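Local coordinates for Galactose/lactose metabolism regulatory protein GAL80 (Saccharomyces cerevisiae, PDB 3BTV) that represses the galactose and lactose metabolic genes of yeast by binding the activator GAL4 and blocking its transcriptional activation when no inducing sugar is present, at residues Ala65-Arg69 with Leu70-Asn74; Glu104-Met107 with Pro108-Phe112; His216-Asp219 with Ile220-Tyr223; Gly269-Asn273 with Gly274-Val278. The protein carries 1 engineered substitution. One frame throughout, in Å; residues are numbered along the deposited sequence.

All four contacts are local, each made within one continuous run of chain, and they fall into two pairs. Contacts 1 and 2 belong to the NAD-binding Rossmann region: a helix end at the surface and a partly buried proline-containing helix, their centres about 25 Å apart. Contacts 3 and 4, both buried, belong to the C-terminal region and touch, Leu221 packing against Val278, so that a helix meets a hairpin of the large mixed sheet. Contact 1 is held mostly by main-chain bonds, contact 2 adds aliphatic packing along a helix, contact 3 brings in buried polar side chains, and contact 4 pairs strands and reaches the second subunit.

Contact 1: residues Ala65-Arg69 with Leu70-Asn74; sequences ATIQR and LKLSN
Thr66 and Leu70 lie side by side on the inward-facing side of a helix end, where Thr66 is buried, their side chains pointing the same way, with Thr66 CG2 3.6 Å from Leu70 CD1. The methyl reaches the leucine because CG2 stands anti to the backbone N of Thr66 (chi1 -66° for OG1), which turns the hydroxyl away to the carbonyl of Thr62 and the amide of Ala30. Beside this pair, Leu72 folds back against the last turn, onto Ile67. Its CD1 comes to 3.7 Å from Ile67 CA, and its side chain crosses that of Ile67 at about a right angle, Ile67 CG2 meeting Leu72 CB at 3.9 Å. The packing is tightest where Ile67 CG2 lies 3.2 Å from Leu72 O.

The backbone makes this return possible through a Schellman motif. Leu72 N donates to Ile67 O at 2.9 Å, in the carbonyl plane, while Lys71 N reaches Gln68 O, also at 2.9 Å, from above the plane of that carbonyl. Lys71, with its positive phi of 65°, is where the chain leaves the helix, and Leu72 then centres an inverse gamma turn. Leu70 N still bonds to Thr66 O, at a bent 131°.

The solvent side is looser: the exposed side chains of Gln68 and Lys71 set off away from the turn, and Arg69 extends past it to Ala30 and Ala31.

The motif ends helix 60-69 and starts the loop to strand 76-78. Thr66 and Ile67 rest on Leu55 of strand 50-56, and Leu70 touches Ile36 in a loop.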
loop_
_atom_site.group_PDB
_atom_site.type_symbol
_atom_site.label_atom_id
_atom_site.label_comp_id
_atom_site.label_asym_id
_atom_site.label_seq_id
_atom_site.Cartn_x
_atom_site.Cartn_y
_atom_site.Cartn_z
ATOM N N ALA B 65 -22.845 -17.982 -40.077
ATOM C CA ALA B 65 -22.941 -16.548 -40.310
ATOM C C ALA B 65 -21.551 -15.909 -40.308
ATOM O O ALA B 65 -21.189 -15.185 -41.236
ATOM C CB ALA B 65 -23.822 -15.903 -39.247
ATOM N N THR B 66 -20.780 -16.192 -39.261
ATOM C CA THR B 66 -19.447 -15.610 -39.076
ATOM C C THR B 66 -18.483 -16.026 -40.184
ATOM O O THR B 66 -17.709 -15.207 -40.693
ATOM C CB THR B 66 -18.835 -16.021 -37.713
ATOM O OG1 THR B 66 -19.600 -15.445 -36.645
ATOM C CG2 THR B 66 -17.381 -15.560 -37.613
ATOM N N ILE B 67 -18.529 -17.302 -40.551
ATOM C CA ILE B 67 -17.638 -17.822 -41.575
ATOM C C ILE B 67 -17.916 -17.096 -42.878
ATOM O O ILE B 67 -17.031 -16.925 -43.714
ATOM C CB ILE B 67 -17.820 -19.342 -41.775
ATOM C CG1 ILE B 67 -17.606 -20.083 -40.454
ATOM C CG2 ILE B 67 -16.854 -19.861 -42.827
ATOM C CD1 ILE B 67 -17.762 -21.584 -40.560
ATOM N N GLN B 68 -19.157 -16.658 -43.036
ATOM C CA GLN B 68 -19.558 -15.942 -44.233
ATOM C C GLN B 68 -19.232 -14.461 -44.097
ATOM O O GLN B 68 -18.560 -13.879 -44.948
ATOM C CB GLN B 68 -21.054 -16.134 -44.481
ATOM C CG GLN B 68 -21.499 -15.805 -45.888
ATOM C CD GLN B 68 -22.875 -16.350 -46.193
ATOM O OE1 GLN B 68 -23.549 -16.884 -45.312
ATOM N NE2 GLN B 68 -23.301 -16.221 -47.445
ATOM N N ARG B 69 -19.704 -13.863 -43.008
ATOM C CA ARG B 69 -19.535 -12.435 -42.771
ATOM C C ARG B 69 -18.066 -12.024 -42.728
ATOM O O ARG B 69 -17.740 -10.847 -42.871
ATOM C CB ARG B 69 -20.246 -12.028 -41.477
ATOM C CG ARG B 69 -20.048 -10.574 -41.085
ATOM C CD ARG B 69 -21.001 -10.175 -39.975
ATOM N NE ARG B 69 -20.737 -8.824 -39.490
ATOM C CZ ARG B 69 -21.506 -8.177 -38.619
ATOM N NH1 ARG B 69 -22.600 -8.757 -38.139
ATOM N NH2 ARG B 69 -21.183 -6.948 -38.231
ATOM N N LEU B 70 -17.181 -12.998 -42.542
ATOM C CA LEU B 70 -15.753 -12.716 -42.474
ATOM C C LEU B 70 -14.982 -13.270 -43.665
ATOM O O LEU B 70 -13.785 -13.022 -43.798
ATOM C CB LEU B 70 -15.154 -13.255 -41.172
ATOM C CG LEU B 70 -15.560 -12.521 -39.897
ATOM C CD1 LEU B 70 -14.877 -13.136 -38.685
ATOM C CD2 LEU B 70 -15.233 -11.039 -40.016
ATOM N N LYS B 71 -15.665 -14.022 -44.523
ATOM C CA LYS B 71 -15.032 -14.606 -45.703
ATOM C C LYS B 71 -13.960 -15.633 -45.332
ATOM O O LYS B 71 -12.865 -15.631 -45.898
ATOM C CB LYS B 71 -14.408 -13.510 -46.572
ATOM C CG LYS B 71 -15.392 -12.485 -47.102
ATOM C CD LYS B 71 -16.168 -13.035 -48.280
ATOM C CE LYS B 71 -17.041 -11.962 -48.898
ATOM N NZ LYS B 71 -18.001 -11.408 -47.906
ATOM N N LEU B 72 -14.277 -16.507 -44.382
ATOM C CA LEU B 72 -13.336 -17.534 -43.944
ATOM C C LEU B 72 -13.484 -18.783 -44.812
ATOM O O LEU B 72 -14.093 -19.769 -44.395
ATOM C CB LEU B 72 -13.574 -17.876 -42.473
ATOM C CG LEU B 72 -13.888 -16.681 -41.564
ATOM C CD1 LEU B 72 -14.273 -17.130 -40.153
ATOM C CD2 LEU B 72 -12.718 -15.706 -41.521
ATOM N N SER B 73 -12.917 -18.735 -46.014
ATOM C CA SER B 73 -13.154 -19.768 -47.023
ATOM C C SER B 73 -12.500 -21.116 -46.710
ATOM O O SER B 73 -12.577 -22.050 -47.509
ATOM C CB SER B 73 -12.715 -19.279 -48.405
ATOM O OG SER B 73 -11.331 -18.983 -48.419
ATOM N N ASN B 74 -11.854 -21.216 -45.551
ATOM C CA ASN B 74 -11.279 -22.484 -45.118
ATOM C C ASN B 74 -11.976 -23.038 -43.886
ATOM O O ASN B 74 -11.756 -24.185 -43.499
ATOM C CB ASN B 74 -9.784 -22.344 -44.847
ATOM C CG ASN B 74 -8.972 -22.272 -46.116
ATOM O OD1 ASN B 74 -7.937 -22.926 -46.237
ATOM N ND2 ASN B 74 -9.439 -21.483 -47.076
#

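Contact 2: residues Glu104-Met107 with Pro108-Phe112; sequences EVVM and PLLEF
Leu109, Leu110 and Glu111 continue the helix by donating to the carbonyls of Val105, Val106 and Met107, across a kink at Pro108, whose N has no hydrogen to give to the turn before. The middle bond is the shortest of the three, Leu110 N to Val106 O at 2.8 Å and 163°. At the kink, CD of the proline ring stands where an amide hydrogen would point, 3.1 Å from Glu104 O and 3.3 Å from Val105 O.

One turn apart, Val106 and Leu110 lie side by side and point the same way, Val106 CG1 to Leu110 CD1 at 3.8 Å. The valine methyl is brought there by its trans placement relative to the backbone N (chi1 175°). Val105 CG1 and Leu109 CD1 make a looser pair at 4.3 Å.

Helix 102-112 is the crossover of the beta-alpha-beta unit between strands 92-95 and 121-125. Val106 and Leu109 lie on Ile95, while Met107 and Leu110 reach Ala141 of helix 132-143. Apart from main-chain hydrogen bonds the chemistry is aliphatic. Pro108 gives no N-H to Glu104 O, which meets a ring carbon instead, but three successive bonds span the proline, so the helix continues through it.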
loop_
_atom_site.group_PDB
_atom_site.type_symbol
_atom_site.label_atom_id
_atom_site.label_comp_id
_atom_site.label_asym_id
_atom_site.label_seq_id
_atom_site.Cartn_x
_atom_site.Cartn_y
_atom_site.Cartn_z
ATOM N N GLU B 104 -16.704 -26.991 -18.397
ATOM C CA GLU B 104 -17.711 -27.837 -19.050
ATOM C C GLU B 104 -17.399 -28.060 -20.525
ATOM O O GLU B 104 -17.754 -29.087 -21.082
ATOM C CB GLU B 104 -19.122 -27.255 -18.895
ATOM C CG GLU B 104 -19.451 -26.135 -19.876
ATOM C CD GLU B 104 -20.725 -25.390 -19.515
ATOM O OE1 GLU B 104 -20.974 -25.187 -18.306
ATOM O OE2 GLU B 104 -21.471 -25.003 -20.443
ATOM N N VAL B 105 -16.726 -27.102 -21.149
ATOM C CA VAL B 105 -16.380 -27.227 -22.561
ATOM C C VAL B 105 -15.037 -27.924 -22.775
ATOM O O VAL B 105 -14.933 -28.852 -23.572
ATOM C CB VAL B 105 -16.319 -25.859 -23.253
ATOM C CG1 VAL B 105 -15.866 -26.037 -24.692
ATOM C CG2 VAL B 105 -17.682 -25.183 -23.202
ATOM N N VAL B 106 -14.010 -27.473 -22.061
ATOM C CA VAL B 106 -12.653 -27.963 -22.296
ATOM C C VAL B 106 -12.460 -29.443 -21.949
ATOM O O VAL B 106 -11.758 -30.158 -22.661
ATOM C CB VAL B 106 -11.607 -27.101 -21.561
ATOM C CG1 VAL B 106 -10.216 -27.698 -21.705
ATOM C CG2 VAL B 106 -11.629 -25.671 -22.106
ATOM N N MET B 107 -13.088 -29.906 -20.872
ATOM C CA MET B 107 -12.921 -31.303 -20.456
ATOM C C MET B 107 -13.343 -32.306 -21.530
ATOM O O MET B 107 -12.536 -33.148 -21.932
ATOM C CB MET B 107 -13.604 -31.589 -19.109
ATOM C CG MET B 107 -13.011 -30.806 -17.944
ATOM S SD MET B 107 -11.209 -30.913 -17.804
ATOM C CE MET B 107 -11.007 -32.453 -16.919
ATOM N N PRO B 108 -14.600 -32.211 -22.007
ATOM C CA PRO B 108 -15.079 -33.096 -23.076
ATOM C C PRO B 108 -14.300 -32.861 -24.363
ATOM O O PRO B 108 -13.982 -33.804 -25.083
ATOM C CB PRO B 108 -16.537 -32.659 -23.267
ATOM C CG PRO B 108 -16.907 -31.951 -21.995
ATOM C CD PRO B 108 -15.650 -31.290 -21.538
ATOM N N LEU B 109 -14.002 -31.597 -24.645
ATOM C CA LEU B 109 -13.245 -31.236 -25.837
ATOM C C LEU B 109 -11.895 -31.956 -25.867
ATOM O O LEU B 109 -11.512 -32.537 -26.877
ATOM C CB LEU B 109 -13.042 -29.714 -25.888
ATOM C CG LEU B 109 -12.425 -29.099 -27.151
ATOM C CD1 LEU B 109 -12.862 -27.650 -27.309
ATOM C CD2 LEU B 109 -10.904 -29.196 -27.128
ATOM N N LEU B 110 -11.172 -31.902 -24.752
ATOM C CA LEU B 110 -9.880 -32.570 -24.668
ATOM C C LEU B 110 -10.037 -34.068 -24.892
ATOM O O LEU B 110 -9.166 -34.715 -25.474
ATOM C CB LEU B 110 -9.225 -32.315 -23.313
ATOM C CG LEU B 110 -8.407 -31.033 -23.199
ATOM C CD1 LEU B 110 -8.026 -30.785 -21.760
ATOM C CD2 LEU B 110 -7.166 -31.116 -24.089
ATOM N N GLU B 111 -11.155 -34.619 -24.433
ATOM C CA GLU B 111 -11.404 -36.044 -24.607
ATOM C C GLU B 111 -11.649 -36.396 -26.071
ATOM O O GLU B 111 -11.029 -37.319 -26.596
ATOM C CB GLU B 111 -12.563 -36.514 -23.728
ATOM C CG GLU B 111 -12.695 -38.028 -23.648
ATOM C CD GLU B 111 -11.503 -38.687 -22.971
ATOM O OE1 GLU B 111 -10.615 -37.954 -22.485
ATOM O OE2 GLU B 111 -11.455 -39.936 -22.922
ATOM N N PHE B 112 -12.548 -35.663 -26.728
ATOM C CA PHE B 112 -12.815 -35.887 -28.150
ATOM C C PHE B 112 -11.566 -35.553 -28.961
ATOM O O PHE B 112 -11.345 -36.094 -30.044
ATOM C CB PHE B 112 -13.981 -35.019 -28.637
ATOM C CG PHE B 112 -15.289 -35.301 -27.948
ATOM C CD1 PHE B 112 -15.903 -34.327 -27.173
ATOM C CD2 PHE B 112 -15.912 -36.534 -28.086
ATOM C CE1 PHE B 112 -17.110 -34.579 -26.542
ATOM C CE2 PHE B 112 -17.116 -36.794 -27.459
ATOM C CZ PHE B 112 -17.717 -35.816 -26.686
#

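Contact 3: residues His216-Asp219 with Ile220-Tyr223; sequences HTID and ILQY
His216 to Tyr223 form two unbroken turns of helix, with the amides of Ile220, Leu221, Gln222 and Tyr223 donating in order to the carbonyls of His216, Thr217, Ile218 and Asp219. Ile218 O takes a second bond: Gln222 NE2 comes to 3.1 Å, above the carbonyl plane, on the face opposite to that used by Gln222 N. The oxygen lies close to the plane of the glutamine amide, and the N-H points at it with an angle of 157°. The same side chain passes Ile218 at a slant, NE2 lying 4.0 Å from CG2.

Ile220 packs back on the preceding turn. With chi1 at 65°, its CG1 sits between the backbone N and the carbonyl carbon and is pressed to 3.0 Å from Thr217 O. Ile218 CD1 and Leu221 CD2 meet more loosely at 4.2 Å.

The buried polar ends find partners outside the helix: Asp219 forms a salt bridge with Arg156, and Tyr223 OH bonds to Asp398 O. Leu221 and Thr217 touch Ile181 of strand 176-184. In this buried helix, the Ile218 oxygen, which accepts two hydrogen bonds, would fix the rotation of the Gln222 amide and satisfy one of its N-H groups without a partner from another element.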
loop_
_atom_site.group_PDB
_atom_site.type_symbol
_atom_site.label_atom_id
_atom_site.label_comp_id
_atom_site.label_asym_id
_atom_site.label_seq_id
_atom_site.Cartn_x
_atom_site.Cartn_y
_atom_site.Cartn_z
ATOM N N HIS B 216 -4.028 -10.459 -13.525
ATOM C CA HIS B 216 -3.200 -10.002 -14.639
ATOM C C HIS B 216 -2.027 -9.166 -14.107
ATOM O O HIS B 216 -0.881 -9.369 -14.488
ATOM C CB HIS B 216 -4.017 -9.167 -15.630
ATOM C CG HIS B 216 -4.807 -9.975 -16.615
ATOM N ND1 HIS B 216 -4.227 -10.623 -17.686
ATOM C CD2 HIS B 216 -6.142 -10.198 -16.717
ATOM C CE1 HIS B 216 -5.166 -11.226 -18.398
ATOM N NE2 HIS B 216 -6.337 -10.983 -17.832
ATOM N N THR B 217 -2.325 -8.262 -13.185
ATOM C CA THR B 217 -1.324 -7.327 -12.676
ATOM C C THR B 217 -0.224 -7.979 -11.843
ATOM O O THR B 217 0.958 -7.700 -12.027
ATOM C CB THR B 217 -1.985 -6.211 -11.855
ATOM O OG1 THR B 217 -2.982 -5.570 -12.659
ATOM C CG2 THR B 217 -0.944 -5.173 -11.446
ATOM N N ILE B 218 -0.602 -8.845 -10.921
ATOM C CA ILE B 218 0.378 -9.444 -10.043
ATOM C C ILE B 218 1.228 -10.421 -10.851
ATOM O O ILE B 218 2.403 -10.656 -10.554
ATOM C CB ILE B 218 -0.294 -10.140 -8.843
ATOM C CG1 ILE B 218 0.670 -10.177 -7.656
ATOM C CG2 ILE B 218 -0.773 -11.531 -9.248
ATOM C CD1 ILE B 218 0.919 -8.833 -6.993
ATOM N N ASP B 219 0.643 -10.970 -11.902
ATOM C CA ASP B 219 1.424 -11.856 -12.748
ATOM C C ASP B 219 2.503 -11.098 -13.511
ATOM O O ASP B 219 3.623 -11.585 -13.614
ATOM C CB ASP B 219 0.570 -12.631 -13.755
ATOM C CG ASP B 219 1.428 -13.472 -14.687
ATOM O OD1 ASP B 219 2.045 -14.450 -14.211
ATOM O OD2 ASP B 219 1.527 -13.132 -15.884
ATOM N N ILE B 220 2.178 -9.935 -14.075
ATOM C CA ILE B 220 3.236 -9.167 -14.764
ATOM C C ILE B 220 4.270 -8.682 -13.764
ATOM O O ILE B 220 5.453 -8.561 -14.094
ATOM C CB ILE B 220 2.718 -7.966 -15.623
ATOM C CG1 ILE B 220 2.072 -6.907 -14.742
ATOM C CG2 ILE B 220 1.751 -8.429 -16.720
ATOM C CD1 ILE B 220 1.626 -5.681 -15.529
ATOM N N LEU B 221 3.843 -8.409 -12.536
ATOM C CA LEU B 221 4.815 -7.970 -11.538
ATOM C C LEU B 221 5.864 -9.051 -11.341
ATOM O O LEU B 221 7.063 -8.779 -11.360
ATOM C CB LEU B 221 4.163 -7.646 -10.188
ATOM C CG LEU B 221 5.218 -7.142 -9.200
ATOM C CD1 LEU B 221 5.762 -5.751 -9.647
ATOM C CD2 LEU B 221 4.672 -7.086 -7.792
ATOM N N GLN B 222 5.404 -10.286 -11.156
ATOM C CA GLN B 222 6.309 -11.405 -10.931
ATOM C C GLN B 222 7.146 -11.674 -12.158
ATOM O O GLN B 222 8.324 -12.006 -12.058
ATOM C CB GLN B 222 5.519 -12.657 -10.573
ATOM C CG GLN B 222 4.866 -12.562 -9.215
ATOM C CD GLN B 222 3.877 -13.688 -8.993
ATOM O OE1 GLN B 222 4.180 -14.672 -8.334
ATOM N NE2 GLN B 222 2.697 -13.559 -9.569
ATOM N N TYR B 223 6.531 -11.508 -13.318
ATOM C CA TYR B 223 7.240 -11.693 -14.576
ATOM C C TYR B 223 8.358 -10.651 -14.775
ATOM O O TYR B 223 9.467 -10.993 -15.187
ATOM C CB TYR B 223 6.251 -11.678 -15.747
ATOM C CG TYR B 223 6.883 -12.018 -17.085
ATOM C CD1 TYR B 223 7.433 -13.277 -17.318
ATOM C CD2 TYR B 223 6.933 -11.083 -18.107
ATOM C CE1 TYR B 223 8.006 -13.592 -18.531
ATOM C CE2 TYR B 223 7.500 -11.392 -19.335
ATOM C CZ TYR B 223 8.044 -12.642 -19.532
ATOM O OH TYR B 223 8.620 -12.949 -20.737
#

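Contact 4: residues Gly269-Asn273 with Gly274-Val278; sequences GTLLN and GNVPV
Leu271 and Val278 carry the apolar side of this hairpin, their side chains crossing at about a right angle with Leu271 CG 3.8 Å from Val278 CG2. Leu271 also lies alongside Val276, CB to CB at 3.9 Å, and its chi1 of -64°, with CG opposite the carbonyl carbon, carries the branch onto both valines. All three share one face of the sheet. Opposite Val278 across the strands, Gly269 forms an antiparallel hydrogen-bonded pair with it: Val278 N donates to Gly269 O at 2.7 Å, nearly along the C=O axis, and Gly269 N returns a bond to Val278 O at 2.9 Å.

Nearer the turn, Leu271 N holds Val276 O at 2.9 Å, but the return bond from Val276 N is weak. Asn275 and Val276 both face Leu271 here, a G1 beta bulge. Thr270, on the other face, lies alongside Asn275, their side chains pointing the same way, and a water joins them, donating to Asn275 OD1 at 2.9 Å and bonded to Thr270 OG1 at 3.0 Å.

The hairpin joins strands 264-271 and 276-283 of the mixed sheet, between strands 229-237 and 176-184. Leu271 and Val278 pack on Phe229 and Ile179, and Val278 on Leu221 of helix 209-225, whereas Thr270 and Asn275 meet Phe237 of the second subunit.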
loop_
_atom_site.group_PDB
_atom_site.type_symbol
_atom_site.label_atom_id
_atom_site.label_comp_id
_atom_site.label_asym_id
_atom_site.label_seq_id
_atom_site.Cartn_x
_atom_site.Cartn_y
_atom_site.Cartn_z
ATOM N N GLY B 269 2.994 -8.357 0.553
ATOM C CA GLY B 269 3.791 -9.561 0.549
ATOM C C GLY B 269 5.239 -9.308 0.247
ATOM O O GLY B 269 5.662 -8.158 0.060
ATOM N N THR B 270 6.001 -10.391 0.184
ATOM C CA THR B 270 7.437 -10.304 -0.036
ATOM C C THR B 270 7.824 -11.166 -1.225
ATOM O O THR B 270 7.366 -12.304 -1.346
ATOM C CB THR B 270 8.209 -10.818 1.185
ATOM O OG1 THR B 270 7.773 -12.141 1.474
ATOM C CG2 THR B 270 7.929 -9.962 2.386
ATOM N N LEU B 271 8.665 -10.627 -2.099
ATOM C CA LEU B 271 9.197 -11.401 -3.208
ATOM C C LEU B 271 10.284 -12.349 -2.706
ATOM O O LEU B 271 11.150 -11.956 -1.920
ATOM C CB LEU B 271 9.773 -10.488 -4.302
ATOM C CG LEU B 271 8.782 -9.559 -5.004
ATOM C CD1 LEU B 271 9.501 -8.761 -6.093
ATOM C CD2 LEU B 271 7.618 -10.348 -5.588
ATOM N N LEU B 272 10.247 -13.596 -3.176
ATOM C CA LEU B 272 11.277 -14.578 -2.822
ATOM C C LEU B 272 12.694 -14.050 -3.050
ATOM O O LEU B 272 13.568 -14.171 -2.194
ATOM C CB LEU B 272 11.077 -15.859 -3.628
ATOM C CG LEU B 272 10.326 -16.946 -2.869
ATOM C CD1 LEU B 272 9.996 -18.088 -3.802
ATOM C CD2 LEU B 272 11.154 -17.432 -1.662
ATOM N N ASN B 273 12.909 -13.441 -4.209
ATOM C CA ASN B 273 14.220 -12.892 -4.532
ATOM C C ASN B 273 14.435 -11.538 -3.875
ATOM O O ASN B 273 13.954 -10.520 -4.358
ATOM C CB ASN B 273 14.405 -12.797 -6.051
ATOM C CG ASN B 273 14.408 -14.173 -6.723
ATOM O OD1 ASN B 273 14.574 -15.204 -6.062
ATOM N ND2 ASN B 273 14.225 -14.190 -8.039
ATOM N N GLY B 274 15.160 -11.533 -2.768
ATOM C CA GLY B 274 15.499 -10.290 -2.117
ATOM C C GLY B 274 14.559 -9.931 -0.984
ATOM O O GLY B 274 14.712 -8.873 -0.368
ATOM N N ASN B 275 13.583 -10.795 -0.702
ATOM C CA ASN B 275 12.643 -10.515 0.371
ATOM C C ASN B 275 12.056 -9.112 0.192
ATOM O O ASN B 275 11.920 -8.378 1.165
ATOM C CB ASN B 275 13.361 -10.590 1.732
ATOM C CG ASN B 275 12.398 -10.697 2.897
ATOM O OD1 ASN B 275 11.379 -11.389 2.806
ATOM N ND2 ASN B 275 12.698 -9.992 3.991
ATOM N N VAL B 276 11.718 -8.749 -1.050
ATOM C CA VAL B 276 11.253 -7.388 -1.375
ATOM C C VAL B 276 9.828 -7.133 -0.888
ATOM O O VAL B 276 8.916 -7.882 -1.226
ATOM C CB VAL B 276 11.282 -7.121 -2.898
ATOM C CG1 VAL B 276 10.784 -5.693 -3.229
ATOM C CG2 VAL B 276 12.684 -7.354 -3.461
ATOM N N PRO B 277 9.636 -6.068 -0.101
ATOM C CA PRO B 277 8.294 -5.654 0.316
ATOM C C PRO B 277 7.460 -5.180 -0.878
ATOM O O PRO B 277 7.902 -4.333 -1.664
ATOM C CB PRO B 277 8.558 -4.468 1.250
ATOM C CG PRO B 277 10.034 -4.477 1.527
ATOM C CD PRO B 277 10.696 -5.179 0.410
ATOM N N VAL B 278 6.254 -5.717 -1.003
ATOM C CA VAL B 278 5.321 -5.318 -2.041
ATOM C C VAL B 278 4.016 -4.932 -1.365
ATOM O O VAL B 278 3.469 -5.709 -0.575
ATOM C CB VAL B 278 5.029 -6.486 -3.001
ATOM C CG1 VAL B 278 3.979 -6.088 -4.046
ATOM C CG2 VAL B 278 6.321 -6.964 -3.660
HETATM O O HOH W 1 9.177 -12.858 3.968
#